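Local coordinates for inosine-uridine preferring nucleoside hydrolase family protein (Bacillus anthracis, PDB 2C40) that belongs to the nucleosidase clan and holds a calcium ion and alpha-D-ribofuranose together in one pocket of its alpha/beta fold, at residues 10-15 with 228-233; 148-153 with 179-184; 172-177 with 277-282. All coordinates share one frame; numbering follows the deposited sequence.

Contact 1 of 3, residues 10-15 with 228-233. With CA (calcium ion), chain C.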
loop_
_atom_site.group_PDB
_atom_site.type_symbol
_atom_site.label_atom_id
_atom_site.label_comp_id
_atom_site.label_asym_id
_atom_site.label_seq_id
_atom_site.Cartn_x
_atom_site.Cartn_y
_atom_site.Cartn_z
ATOM N N GLY A 10 -1.482 -15.251 -2.521
ATOM C CA GLY A 10 -1.634 -14.108 -1.624
ATOM C C GLY A 10 -1.238 -12.740 -2.133
ATOM O O GLY A 10 -1.035 -11.856 -1.328
ATOM N N GLY A 11 -1.107 -12.558 -3.452
ATOM C CA GLY A 11 -1.102 -11.194 -4.045
ATOM C C GLY A 11 -2.468 -10.549 -3.799
ATOM O O GLY A 11 -3.408 -11.175 -3.305
ATOM N N VAL A 12 -2.579 -9.270 -4.117
ATOM C CA VAL A 12 -3.855 -8.540 -3.989
ATOM C C VAL A 12 -4.972 -9.234 -4.750
ATOM O O VAL A 12 -6.096 -9.341 -4.244
ATOM C CB VAL A 12 -3.694 -7.083 -4.430
ATOM C CG1 VAL A 12 -5.052 -6.422 -4.752
ATOM C CG2 VAL A 12 -3.013 -6.327 -3.340
ATOM N N ASP A 13 -4.697 -9.704 -5.960
ATOM C CA ASP A 13 -5.794 -10.277 -6.766
ATOM C C ASP A 13 -6.166 -11.718 -6.362
ATOM O O ASP A 13 -7.282 -12.154 -6.631
ATOM C CB ASP A 13 -5.595 -10.079 -8.298
ATOM C CG ASP A 13 -4.400 -10.801 -8.848
ATOM O OD1 ASP A 13 -3.763 -11.538 -8.058
ATOM O OD2 ASP A 13 -4.105 -10.632 -10.073
ATOM N N ASP A 14 -5.246 -12.426 -5.696
ATOM C CA ASP A 14 -5.542 -13.708 -5.050
ATOM C C ASP A 14 -6.530 -13.517 -3.917
ATOM O O ASP A 14 -7.460 -14.281 -3.740
ATOM C CB ASP A 14 -4.269 -14.333 -4.449
ATOM C CG ASP A 14 -3.257 -14.750 -5.506
ATOM O OD1 ASP A 14 -3.379 -15.870 -6.063
ATOM O OD2 ASP A 14 -2.336 -13.958 -5.807
ATOM N N LEU A 15 -6.279 -12.506 -3.113
ATOM C CA LEU A 15 -7.096 -12.243 -1.938
ATOM C C LEU A 15 -8.453 -11.656 -2.323
ATOM O O LEU A 15 -9.492 -11.945 -1.688
ATOM C CB LEU A 15 -6.373 -11.284 -0.996
ATOM C CG LEU A 15 -5.519 -11.697 0.201
ATOM C CD1 LEU A 15 -5.081 -13.173 0.374
ATOM C CD2 LEU A 15 -4.315 -10.717 0.340
ATOM N N TYR A 228 -7.208 -2.524 -4.205
ATOM C CA TYR A 228 -6.545 -2.036 -5.421
ATOM C C TYR A 228 -5.767 -0.718 -5.297
ATOM O O TYR A 228 -4.992 -0.386 -6.175
ATOM C CB TYR A 228 -7.550 -2.031 -6.575
ATOM C CG TYR A 228 -7.779 -3.456 -7.056
ATOM C CD1 TYR A 228 -9.024 -4.073 -6.949
ATOM C CD2 TYR A 228 -6.697 -4.212 -7.542
ATOM C CE1 TYR A 228 -9.200 -5.363 -7.367
ATOM C CE2 TYR A 228 -6.843 -5.480 -7.917
ATOM C CZ TYR A 228 -8.101 -6.086 -7.829
ATOM O OH TYR A 228 -8.236 -7.390 -8.251
ATOM N N ALA A 229 -5.941 -0.009 -4.186
ATOM C CA ALA A 229 -5.181 1.180 -3.846
ATOM C C ALA A 229 -3.704 0.854 -3.645
ATOM O O ALA A 229 -2.813 1.669 -3.854
ATOM C CB ALA A 229 -5.743 1.751 -2.559
ATOM N N ILE A 230 -3.488 -0.343 -3.143
ATOM C CA ILE A 230 -2.169 -0.977 -2.912
ATOM C C ILE A 230 -1.367 -1.210 -4.215
ATOM O O ILE A 230 -0.169 -1.382 -4.222
ATOM C CB ILE A 230 -2.460 -2.333 -2.160
ATOM C CG1 ILE A 230 -2.867 -2.008 -0.691
ATOM C CG2 ILE A 230 -1.339 -3.295 -2.288
ATOM C CD1 ILE A 230 -3.377 -3.211 0.241
ATOM N N VAL A 231 -2.056 -1.208 -5.328
ATOM C CA VAL A 231 -1.457 -1.436 -6.603
ATOM C C VAL A 231 -2.049 -0.364 -7.576
ATOM O O VAL A 231 -2.679 -0.685 -8.579
ATOM C CB VAL A 231 -1.729 -2.933 -6.918
ATOM C CG1 VAL A 231 -3.024 -3.175 -7.660
ATOM C CG2 VAL A 231 -0.532 -3.586 -7.565
ATOM N N PRO A 232 -1.853 0.923 -7.246
ATOM C CA PRO A 232 -2.560 2.016 -7.869
ATOM C C PRO A 232 -1.952 2.465 -9.223
ATOM O O PRO A 232 -0.853 2.025 -9.600
ATOM C CB PRO A 232 -2.385 3.130 -6.844
ATOM C CG PRO A 232 -1.032 2.934 -6.407
ATOM C CD PRO A 232 -0.873 1.440 -6.288
ATOM N N PRO A 233 -2.659 3.357 -9.937
ATOM C CA PRO A 233 -2.093 3.889 -11.174
ATOM C C PRO A 233 -0.915 4.847 -10.827
ATOM O O PRO A 233 -1.006 5.598 -9.865
ATOM C CB PRO A 233 -3.286 4.603 -11.839
ATOM C CG PRO A 233 -4.530 4.205 -11.019
ATOM C CD PRO A 233 -3.987 3.938 -9.635
HETATM CA CA CA C . -1.344 -14.920 -7.777
HETATM O O HOH W 1 0.991 -15.340 -8.466
#
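Val12 points from the first turn of helix 12-21 and packs between Tyr228 and Ile230. The segment 10-15 belongs to the aspartate-rich N-terminal motif that marks this hydrolase family. The segment 228-233 runs on from helix 219-229 into a loop. The two methyls of Val12 serve different partners. CG1 is turned anti to the backbone N (chi1 161°) and comes up obliquely to the phenol ring, with Val12 CG1 3.8 Å from Tyr228 CE2. The other branch meets Ile230 methyl to methyl, Val12 CG2 to Ile230 CG2 at 3.6 Å. Ile230 is backed in turn by His80, Tyr83 and Val84 of helix 80-85. The Tyr228 ring reaches along the helix start, past Val12 to Asp13. Val231 CG1 lies in the plane of this ring, at its edge. No hydrogen bond crosses between the segments, so this is an apolar contact next to a polar site. On the calcium side, Asp14 OD2 is the close ligand at 2.4 Å from the ion, and Asp14 OD1 is a longer one at 2.8 Å. A water at 2.5 Å from the calcium, Asp9, Thr125 O and Asp247 also bind. Gly11 sits at the N-cap of the helix. Gly11 N makes a weak hydrogen bond of 3.0 Å to Asp14 OD2, bent to 128° at the hydrogen. Asp13 and Asp14 both touch the alpha-D-ribofuranose. Tyr228 OH is buried 3.8 Å from Asp13 CB and has no hydrogen-bond partner in the model.

Contact 2 of 3, residues 148-153 with 179-184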
loop_
_atom_site.group_PDB
_atom_site.type_symbol
_atom_site.label_atom_id
_atom_site.label_comp_id
_atom_site.label_asym_id
_atom_site.label_seq_id
_atom_site.Cartn_x
_atom_site.Cartn_y
_atom_site.Cartn_z
ATOM N N LEU A 148 -8.606 -28.547 -13.815
ATOM C CA LEU A 148 -7.742 -27.504 -13.244
ATOM C C LEU A 148 -8.010 -26.225 -14.040
ATOM O O LEU A 148 -7.909 -26.232 -15.236
ATOM C CB LEU A 148 -6.260 -27.921 -13.420
ATOM C CG LEU A 148 -5.103 -27.378 -12.574
ATOM C CD1 LEU A 148 -3.748 -27.367 -13.350
ATOM C CD2 LEU A 148 -5.336 -26.106 -11.908
ATOM N N VAL A 149 -8.312 -25.143 -13.342
ATOM C CA VAL A 149 -8.258 -23.808 -13.901
ATOM C C VAL A 149 -7.086 -23.097 -13.266
ATOM O O VAL A 149 -7.002 -22.969 -12.074
ATOM C CB VAL A 149 -9.576 -23.023 -13.702
ATOM C CG1 VAL A 149 -9.559 -21.704 -14.503
ATOM C CG2 VAL A 149 -10.760 -23.904 -14.159
ATOM N N TRP A 150 -6.165 -22.651 -14.106
ATOM C CA TRP A 150 -4.912 -22.080 -13.670
ATOM C C TRP A 150 -4.600 -20.779 -14.403
ATOM O O TRP A 150 -4.706 -20.674 -15.633
ATOM C CB TRP A 150 -3.782 -23.107 -13.871
ATOM C CG TRP A 150 -2.411 -22.676 -13.396
ATOM C CD1 TRP A 150 -2.072 -22.126 -12.169
ATOM C CD2 TRP A 150 -1.209 -22.748 -14.148
ATOM N NE1 TRP A 150 -0.740 -21.854 -12.133
ATOM C CE2 TRP A 150 -0.174 -22.228 -13.328
ATOM C CE3 TRP A 150 -0.902 -23.199 -15.441
ATOM C CZ2 TRP A 150 1.155 -22.150 -13.752
ATOM C CZ3 TRP A 150 0.420 -23.115 -15.877
ATOM C CH2 TRP A 150 1.433 -22.572 -15.030
ATOM N N MET A 151 -4.186 -19.801 -13.600
ATOM C CA MET A 151 -3.525 -18.619 -14.072
ATOM C C MET A 151 -2.049 -18.928 -14.266
ATOM O O MET A 151 -1.264 -19.065 -13.321
ATOM C CB MET A 151 -3.705 -17.459 -13.079
ATOM C CG MET A 151 -3.395 -16.049 -13.720
ATOM S SD MET A 151 -1.643 -15.656 -14.045
ATOM C CE MET A 151 -1.710 -15.187 -15.744
ATOM N N GLY A 152 -1.646 -19.024 -15.507
ATOM C CA GLY A 152 -0.243 -19.270 -15.825
ATOM C C GLY A 152 -0.008 -19.226 -17.321
ATOM O O GLY A 152 -0.949 -19.309 -18.140
ATOM N N GLY A 153 1.258 -19.027 -17.667
ATOM C CA GLY A 153 1.744 -19.178 -19.033
ATOM C C GLY A 153 1.502 -17.965 -19.891
ATOM O O GLY A 153 0.804 -17.041 -19.482
ATOM N N GLU A 179 9.193 -27.135 -13.070
ATOM C CA GLU A 179 9.094 -28.579 -12.906
ATOM C C GLU A 179 7.676 -28.976 -12.488
ATOM O O GLU A 179 7.144 -29.977 -12.951
ATOM C CB GLU A 179 10.142 -29.044 -11.909
ATOM C CG GLU A 179 11.536 -28.822 -12.512
ATOM C CD GLU A 179 12.700 -28.967 -11.537
ATOM O OE1 GLU A 179 12.718 -28.316 -10.446
ATOM O OE2 GLU A 179 13.650 -29.701 -11.899
ATOM N N ALA A 180 7.068 -28.172 -11.627
ATOM C CA ALA A 180 5.731 -28.421 -11.214
ATOM C C ALA A 180 4.766 -28.353 -12.386
ATOM O O ALA A 180 3.781 -29.091 -12.415
ATOM C CB ALA A 180 5.321 -27.439 -10.179
ATOM N N VAL A 181 5.017 -27.424 -13.315
ATOM C CA VAL A 181 4.141 -27.217 -14.464
ATOM C C VAL A 181 4.232 -28.455 -15.334
ATOM O O VAL A 181 3.191 -29.015 -15.751
ATOM C CB VAL A 181 4.483 -25.954 -15.286
ATOM C CG1 VAL A 181 3.496 -25.804 -16.423
ATOM C CG2 VAL A 181 4.447 -24.708 -14.426
ATOM N N ALA A 182 5.466 -28.906 -15.563
ATOM C CA ALA A 182 5.723 -30.136 -16.308
ATOM C C ALA A 182 4.979 -31.348 -15.741
ATOM O O ALA A 182 4.304 -32.058 -16.487
ATOM C CB ALA A 182 7.201 -30.390 -16.389
ATOM N N ARG A 183 5.096 -31.571 -14.440
ATOM C CA ARG A 183 4.357 -32.634 -13.723
ATOM C C ARG A 183 2.826 -32.563 -13.877
ATOM O O ARG A 183 2.127 -33.585 -14.077
ATOM C CB ARG A 183 4.575 -32.447 -12.266
ATOM C CG ARG A 183 5.547 -33.302 -11.705
ATOM C CD ARG A 183 4.881 -34.459 -10.946
ATOM N NE ARG A 183 5.850 -35.547 -10.944
ATOM C CZ ARG A 183 7.044 -35.478 -10.372
ATOM N NH1 ARG A 183 7.403 -34.399 -9.691
ATOM N NH2 ARG A 183 7.871 -36.513 -10.452
ATOM N N VAL A 184 2.295 -31.352 -13.718
ATOM C CA VAL A 184 0.846 -31.150 -13.885
ATOM C C VAL A 184 0.508 -31.441 -15.344
ATOM O O VAL A 184 -0.454 -32.180 -15.658
ATOM C CB VAL A 184 0.409 -29.752 -13.470
ATOM C CG1 VAL A 184 -1.031 -29.493 -13.880
ATOM C CG2 VAL A 184 0.601 -29.558 -11.960
#
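Leu148 and Val184 meet methyl to methyl, with Leu148 CD1 3.5 Å from Val184 CG1. This is tighter than a usual carbon contact, and the two side chains cross at about a right angle. One helix turn away, Val181 sits against the far end of the Trp150 indole. Val181 CG2 is 3.7 Å from Trp150 CH2, while Val181 CG1 lies 4.1 Å from both CH2 and CZ3 of that ring. Trp150 holds its CG anti to the backbone N (chi1 -177°), which carries the six-membered ring out from the strand toward the helix. Gly152 CA lies 3.6 Å above one face of the indole, near its rim. Trp150 NE1 donates a hydrogen bond to Gly126 O, which helps fix the turn of the ring. Further out, Leu131 of helix 129-137 touches both Leu148 and Val184. Strand 145-151 makes backbone hydrogen bonds with parallel neighbours 120-124 and 191-194, and helix 178-186 leads into the latter, so the contact lies inside a beta-alpha-beta crossover. Met151, at the end of the strand, touches the alpha-D-ribofuranose. Between the two segments there is no hydrogen bond or charge pair. The contact is purely apolar, so it has no directional bond and rests on the close fit of four buried side chains.

Contact 3 of 3, residues 172-177 with 277-282. With RIB (alpha-D-ribofuranose), chain D.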
loop_
_atom_site.group_PDB
_atom_site.type_symbol
_atom_site.label_atom_id
_atom_site.label_comp_id
_atom_site.label_asym_id
_atom_site.label_seq_id
_atom_site.Cartn_x
_atom_site.Cartn_y
_atom_site.Cartn_z
ATOM N N TRP A 172 5.224 -15.578 -14.729
ATOM C CA TRP A 172 5.697 -15.782 -13.351
ATOM C C TRP A 172 5.234 -17.032 -12.606
ATOM O O TRP A 172 6.033 -17.659 -11.890
ATOM C CB TRP A 172 5.414 -14.511 -12.473
ATOM C CG TRP A 172 6.642 -13.663 -12.302
ATOM C CD1 TRP A 172 6.898 -12.450 -12.873
ATOM C CD2 TRP A 172 7.812 -14.020 -11.576
ATOM N NE1 TRP A 172 8.139 -12.007 -12.505
ATOM C CE2 TRP A 172 8.727 -12.963 -11.715
ATOM C CE3 TRP A 172 8.160 -15.121 -10.775
ATOM C CZ2 TRP A 172 9.987 -12.994 -11.121
ATOM C CZ3 TRP A 172 9.388 -15.147 -10.177
ATOM C CH2 TRP A 172 10.295 -14.091 -10.351
ATOM N N ASN A 173 3.943 -17.357 -12.644
ATOM C CA ASN A 173 3.478 -18.571 -11.954
ATOM C C ASN A 173 4.168 -19.845 -12.477
ATOM O O ASN A 173 4.459 -20.754 -11.692
ATOM C CB ASN A 173 1.944 -18.699 -11.974
ATOM C CG ASN A 173 1.249 -17.664 -11.061
ATOM O OD1 ASN A 173 1.871 -17.097 -10.157
ATOM N ND2 ASN A 173 -0.054 -17.466 -11.264
ATOM N N SER A 174 4.425 -19.906 -13.787
ATOM C CA SER A 174 5.199 -20.997 -14.378
ATOM C C SER A 174 6.669 -20.908 -13.993
ATOM O O SER A 174 7.257 -21.887 -13.555
ATOM C CB SER A 174 5.116 -21.004 -15.905
ATOM O OG SER A 174 3.792 -20.794 -16.344
ATOM N N PHE A 175 7.257 -19.738 -14.182
ATOM C CA PHE A 175 8.667 -19.524 -13.839
ATOM C C PHE A 175 9.027 -19.895 -12.376
ATOM O O PHE A 175 10.067 -20.441 -12.142
ATOM C CB PHE A 175 9.027 -18.075 -14.138
ATOM C CG PHE A 175 10.498 -17.733 -13.954
ATOM C CD1 PHE A 175 11.456 -18.311 -14.769
ATOM C CD2 PHE A 175 10.896 -16.797 -13.001
ATOM C CE1 PHE A 175 12.782 -18.013 -14.632
ATOM C CE2 PHE A 175 12.245 -16.470 -12.827
ATOM C CZ PHE A 175 13.198 -17.049 -13.649
ATOM N N TRP A 176 8.138 -19.633 -11.425
ATOM C CA TRP A 176 8.418 -19.903 -10.005
ATOM C C TRP A 176 8.801 -21.329 -9.769
ATOM O O TRP A 176 9.656 -21.598 -8.921
ATOM C CB TRP A 176 7.237 -19.564 -9.120
ATOM C CG TRP A 176 7.509 -19.420 -7.595
ATOM C CD1 TRP A 176 7.952 -18.325 -6.966
ATOM C CD2 TRP A 176 7.220 -20.384 -6.555
ATOM N NE1 TRP A 176 8.042 -18.533 -5.633
ATOM C CE2 TRP A 176 7.571 -19.781 -5.340
ATOM C CE3 TRP A 176 6.686 -21.691 -6.543
ATOM C CZ2 TRP A 176 7.400 -20.406 -4.104
ATOM C CZ3 TRP A 176 6.552 -22.333 -5.309
ATOM C CH2 TRP A 176 6.912 -21.667 -4.102
ATOM N N ASP A 177 8.168 -22.247 -10.516
ATOM C CA ASP A 177 8.483 -23.670 -10.450
ATOM C C ASP A 177 8.070 -24.372 -11.769
ATOM O O ASP A 177 6.937 -24.908 -11.892
ATOM C CB ASP A 177 7.760 -24.284 -9.261
ATOM C CG ASP A 177 8.208 -25.695 -8.993
ATOM O OD1 ASP A 177 8.969 -26.179 -9.834
ATOM O OD2 ASP A 177 7.855 -26.285 -7.942
ATOM N N GLY A 277 10.165 -22.340 -17.728
ATOM C CA GLY A 277 8.846 -21.765 -17.506
ATOM C C GLY A 277 8.091 -21.375 -18.771
ATOM O O GLY A 277 6.873 -21.191 -18.733
ATOM N N ARG A 278 8.796 -21.251 -19.898
ATOM C CA ARG A 278 8.136 -20.963 -21.188
ATOM C C ARG A 278 7.120 -22.043 -21.595
ATOM O O ARG A 278 7.418 -23.216 -21.561
ATOM C CB ARG A 278 9.167 -20.789 -22.320
ATOM C CG ARG A 278 8.636 -20.007 -23.545
ATOM C CD ARG A 278 9.481 -20.225 -24.765
ATOM N NE ARG A 278 10.816 -19.607 -24.706
ATOM C CZ ARG A 278 11.740 -19.799 -25.655
ATOM N NH1 ARG A 278 11.463 -20.537 -26.706
ATOM N NH2 ARG A 278 12.932 -19.238 -25.577
ATOM N N THR A 279 5.918 -21.594 -21.980
ATOM C CA THR A 279 4.885 -22.420 -22.540
ATOM C C THR A 279 4.852 -22.155 -24.027
ATOM O O THR A 279 4.832 -20.990 -24.465
ATOM C CB THR A 279 3.506 -22.080 -21.937
ATOM O OG1 THR A 279 3.259 -20.673 -22.048
ATOM C CG2 THR A 279 3.415 -22.521 -20.480
ATOM N N VAL A 280 4.822 -23.248 -24.800
ATOM C CA VAL A 280 5.043 -23.234 -26.234
ATOM C C VAL A 280 3.977 -24.120 -26.904
ATOM O O VAL A 280 3.801 -25.258 -26.506
ATOM C CB VAL A 280 6.471 -23.805 -26.581
ATOM C CG1 VAL A 280 6.720 -23.808 -28.073
ATOM C CG2 VAL A 280 7.553 -23.030 -25.875
ATOM N N GLU A 281 3.288 -23.600 -27.919
ATOM C CA GLU A 281 2.327 -24.402 -28.676
ATOM C C GLU A 281 3.084 -25.307 -29.656
ATOM O O GLU A 281 3.886 -24.806 -30.433
ATOM C CB GLU A 281 1.323 -23.514 -29.416
ATOM C CG GLU A 281 0.357 -24.332 -30.277
ATOM C CD GLU A 281 -0.617 -23.526 -31.134
ATOM O OE1 GLU A 281 -1.453 -24.181 -31.821
ATOM O OE2 GLU A 281 -0.542 -22.279 -31.124
ATOM N N THR A 282 2.851 -26.617 -29.562
ATOM C CA THR A 282 3.526 -27.642 -30.360
ATOM C C THR A 282 2.454 -28.605 -30.815
ATOM O O THR A 282 1.576 -28.910 -30.019
ATOM C CB THR A 282 4.492 -28.539 -29.528
ATOM O OG1 THR A 282 5.146 -27.814 -28.487
ATOM C CG2 THR A 282 5.545 -29.154 -30.443
HETATM O O5 RIB D . 2.220 -13.733 -13.486
HETATM C C5 RIB D . 0.990 -13.180 -12.937
HETATM C C4 RIB D . 0.904 -13.591 -11.466
HETATM O O4 RIB D . 1.984 -12.917 -10.785
HETATM C C3 RIB D . -0.401 -13.308 -10.693
HETATM O O3 RIB D . -1.063 -14.585 -10.419
HETATM C C2 RIB D . 0.013 -12.420 -9.437
HETATM O O2 RIB D . -0.443 -12.691 -8.031
HETATM C C1 RIB D . 1.561 -12.396 -9.499
#
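Helix 172-176, a wall of the alpha-D-ribofuranose pocket, meets the loop entering edge strand 279-281 at Ser174 and Gly277. The backbones come close, with Phe175 N 4.2 Å from Gly277 CA. A CB on residue 277 would clash with Phe175 CA, so the missing side chain allows this approach. Separately, the backbone angles of Gly277 (phi 85°) themselves call for glycine. Ser174 CB rests 3.3 Å from Gly277 O, but no hydrogen bond crosses between the segments. In the conformer given, Ser174 OG hydrogen-bonds to Glu171 OE2, and Thr279 OG1 does so to Thr154 O. Ser174 OG lies only at the limit of contact with Thr279 CG2. The Phe175 ring turns its edge to Trp172, with Trp172 CE3 in the ring plane, while Phe175 CD2 sits 3.6 Å above the Trp172 indole near its rim. That indole also stacks with Phe73, another pocket residue. On the pocket side, Trp172 CB is 3.4 Å from O5 of the sugar. Three acceptors share the two N-H groups of Asn173 ND2: Met151 O, Thr125 O and the ligand. Asn173 ND2 donates to O3 of alpha-D-ribofuranose over 3.2 Å, with an N-H...O angle of 141°.

In the fold
From the N terminus, the chain passes segment 10-15, at the start of helix 12-21, and returns at 228-233, where contact 1 closes a long loop. Contact 2 lies wholly within that loop and closes a much shorter one, from strand 145-151 to helix 178-186. Contact 3 crosses both. It starts at 172-177, between the two halves of contact 2, and ends at 277-282, beyond contact 1. Contacts 2 and 3 are neighbours, with centres about 8 Å apart, and they tie helices 172-176 and 178-186 to the sheet and its edge strand. Contact 1 lies about 23 Å from each, between centres. All three contribute residues to the alpha-D-ribofuranose pocket.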